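Local coordinates for COPII coat assembly protein SEC16 (Saccharomyces cerevisiae, PDB 3MZK), which helps start assembly of the COPII coat that forms transport vesicles at the endoplasmic reticulum, and takes part in cargo selection and autophagy, at residues Y147-N152 with K176-I181. Residues are numbered along the deposited sequence; the frame is centred on the assembly and turned at random.
Sequences YRLDIN and KRDYAI
Lys-176 meets Leu-149 where the loop 147-150 runs over a Schellman and N-cap turn between helices 166-175 and 179-187, in the ACE1-like helical domain of Sec16. Its CB lies 3.6 Å from CD1 of Leu-149, and the two side chains cross at about a right angle. Its carbonyl O touches CB of Tyr-147. Arg-177, with positive phi, closes helix 166-175 in the Schellman motif. Its CB packs on CB and CD2 of Tyr-147. Its NE donates to OH of Tyr-179 at 3.2 Å, while NH2 bonds to Gly-205 O. Water 1 joins Arg-177 O to Tyr-147 N. Asp-178 is the N-cap of helix 179-187. Its CG stands anti to the backbone N (chi1 -171°), which brings it to 3.7 Å from Leu-149 N. OD2 accepts a hydrogen bond from Leu-149 N at 2.7 Å, on the anti side of the carboxylate and 17° out of its plane. OD2 also bonds to Tyr-201 OH of the second subunit. OD1 accepts a weak capping bond from Ala-180 N and a hydrogen bond from water 2, which also donates to Tyr-147 O. An alanine here would probably leave Leu-149 N without its acceptor and the helix start without its side-chain cap. Ile-181 faces Leu-149, but the position of its CD1 beside Leu-149 CD2 is doubtful.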
loop_
_atom_site.group_PDB
_atom_site.type_symbol
_atom_site.label_atom_id
_atom_site.label_comp_id
_atom_site.label_asym_id
_atom_site.label_seq_id
_atom_site.Cartn_x
_atom_site.Cartn_y
_atom_site.Cartn_z
ATOM N N TYR B 147 7.252 -33.356 15.228
ATOM C CA TYR B 147 8.597 -33.446 14.685
ATOM C C TYR B 147 9.260 -32.088 14.526
ATOM O O TYR B 147 8.597 -31.055 14.478
ATOM C CB TYR B 147 8.595 -34.234 13.379
ATOM C CG TYR B 147 8.119 -35.646 13.591
ATOM C CD1 TYR B 147 9.019 -36.669 13.849
ATOM C CD2 TYR B 147 6.765 -35.951 13.578
ATOM C CE1 TYR B 147 8.588 -37.961 14.060
ATOM C CE2 TYR B 147 6.323 -37.241 13.788
ATOM C CZ TYR B 147 7.240 -38.244 14.029
ATOM O OH TYR B 147 6.808 -39.534 14.240
ATOM N N ARG B 148 10.583 -32.115 14.454
ATOM C CA ARG B 148 11.393 -30.913 14.448
ATOM C C ARG B 148 12.737 -31.227 13.807
ATOM O O ARG B 148 13.345 -32.253 14.101
ATOM C CB ARG B 148 11.603 -30.437 15.881
ATOM C CG ARG B 148 12.547 -29.273 16.022
ATOM C CD ARG B 148 12.872 -29.018 17.476
ATOM N NE ARG B 148 13.604 -27.768 17.631
ATOM C CZ ARG B 148 13.043 -26.614 17.977
ATOM N NH1 ARG B 148 11.744 -26.556 18.219
ATOM N NH2 ARG B 148 13.785 -25.523 18.090
ATOM N N LEU B 149 13.192 -30.344 12.927
ATOM C CA LEU B 149 14.462 -30.537 12.233
ATOM C C LEU B 149 15.639 -30.650 13.198
ATOM O O LEU B 149 15.769 -29.855 14.125
ATOM C CB LEU B 149 14.706 -29.395 11.246
ATOM C CG LEU B 149 14.374 -29.679 9.783
ATOM C CD1 LEU B 149 12.980 -30.266 9.626
ATOM C CD2 LEU B 149 14.532 -28.420 8.961
ATOM N N ASP B 150 16.491 -31.647 12.976
ATOM C CA ASP B 150 17.727 -31.787 13.744
ATOM C C ASP B 150 18.799 -30.847 13.200
ATOM O O ASP B 150 18.566 -30.137 12.220
ATOM C CB ASP B 150 18.230 -33.237 13.733
ATOM C CG ASP B 150 18.485 -33.767 12.327
ATOM O OD1 ASP B 150 18.533 -32.965 11.371
ATOM O OD2 ASP B 150 18.647 -34.997 12.181
ATOM N N ILE B 151 19.969 -30.845 13.829
ATOM C CA ILE B 151 21.049 -29.953 13.411
ATOM C C ILE B 151 21.368 -30.124 11.924
ATOM O O ILE B 151 21.481 -29.144 11.188
ATOM C CB ILE B 151 22.324 -30.141 14.264
ATOM N N ASN B 152 21.498 -31.371 11.481
ATOM C CA ASN B 152 21.761 -31.650 10.075
ATOM C C ASN B 152 20.763 -30.977 9.145
ATOM O O ASN B 152 21.131 -30.098 8.369
ATOM C CB ASN B 152 21.778 -33.153 9.807
ATOM C CG ASN B 152 23.090 -33.798 10.199
ATOM O OD1 ASN B 152 24.133 -33.143 10.229
ATOM N ND2 ASN B 152 23.046 -35.091 10.496
ATOM N N LYS B 176 10.048 -33.838 6.692
ATOM C CA LYS B 176 10.463 -34.153 8.053
ATOM C C LYS B 176 9.367 -33.747 9.028
ATOM O O LYS B 176 9.533 -33.844 10.246
ATOM C CB LYS B 176 11.773 -33.443 8.393
ATOM C CG LYS B 176 12.956 -33.880 7.537
ATOM C CD LYS B 176 13.269 -35.354 7.741
ATOM C CE LYS B 176 14.434 -35.798 6.878
ATOM N NZ LYS B 176 14.772 -37.236 7.093
ATOM N N ARG B 177 8.251 -33.287 8.470
ATOM C CA ARG B 177 7.069 -32.915 9.239
ATOM C C ARG B 177 7.327 -31.809 10.255
ATOM O O ARG B 177 6.702 -31.773 11.310
ATOM C CB ARG B 177 6.456 -34.137 9.930
ATOM C CG ARG B 177 6.033 -35.251 8.979
ATOM C CD ARG B 177 5.068 -36.217 9.656
ATOM N NE ARG B 177 3.818 -35.550 10.015
ATOM C CZ ARG B 177 2.803 -36.134 10.646
ATOM N NH1 ARG B 177 2.884 -37.410 10.998
ATOM N NH2 ARG B 177 1.708 -35.440 10.927
ATOM N N ASP B 178 8.242 -30.903 9.932
ATOM C CA ASP B 178 8.487 -29.745 10.785
ATOM C C ASP B 178 7.722 -28.548 10.245
ATOM O O ASP B 178 8.229 -27.790 9.420
ATOM C CB ASP B 178 9.977 -29.422 10.860
ATOM C CG ASP B 178 10.288 -28.367 11.901
ATOM O OD1 ASP B 178 9.420 -27.505 12.161
ATOM O OD2 ASP B 178 11.401 -28.403 12.465
ATOM N N TYR B 179 6.497 -28.380 10.721
ATOM C CA TYR B 179 5.588 -27.406 10.136
ATOM C C TYR B 179 5.887 -25.976 10.567
ATOM O O TYR B 179 5.354 -25.028 9.997
ATOM C CB TYR B 179 4.136 -27.782 10.438
ATOM C CG TYR B 179 3.760 -29.157 9.927
ATOM C CD1 TYR B 179 3.554 -29.383 8.572
ATOM C CD2 TYR B 179 3.614 -30.227 10.798
ATOM C CE1 TYR B 179 3.212 -30.640 8.100
ATOM C CE2 TYR B 179 3.274 -31.485 10.337
ATOM C CZ TYR B 179 3.074 -31.686 8.988
ATOM O OH TYR B 179 2.735 -32.937 8.526
ATOM N N ALA B 180 6.743 -25.822 11.569
ATOM C CA ALA B 180 7.132 -24.495 12.020
ATOM C C ALA B 180 7.960 -23.796 10.946
ATOM O O ALA B 180 7.567 -22.751 10.438
ATOM C CB ALA B 180 7.901 -24.576 13.332
ATOM N N ILE B 181 9.104 -24.381 10.598
ATOM C CA ILE B 181 9.961 -23.814 9.562
ATOM C C ILE B 181 9.259 -23.870 8.225
ATOM O O ILE B 181 9.496 -23.034 7.357
ATOM C CB ILE B 181 11.292 -24.576 9.423
ATOM C CG1 ILE B 181 11.354 -25.712 10.434
ATOM C CG2 ILE B 181 12.488 -23.634 9.580
ATOM C CD1 ILE B 181 12.692 -26.373 10.487
HETATM O O HOH W 1 5.414 -31.633 13.839
HETATM O O HOH W 2 7.989 -28.389 14.436
#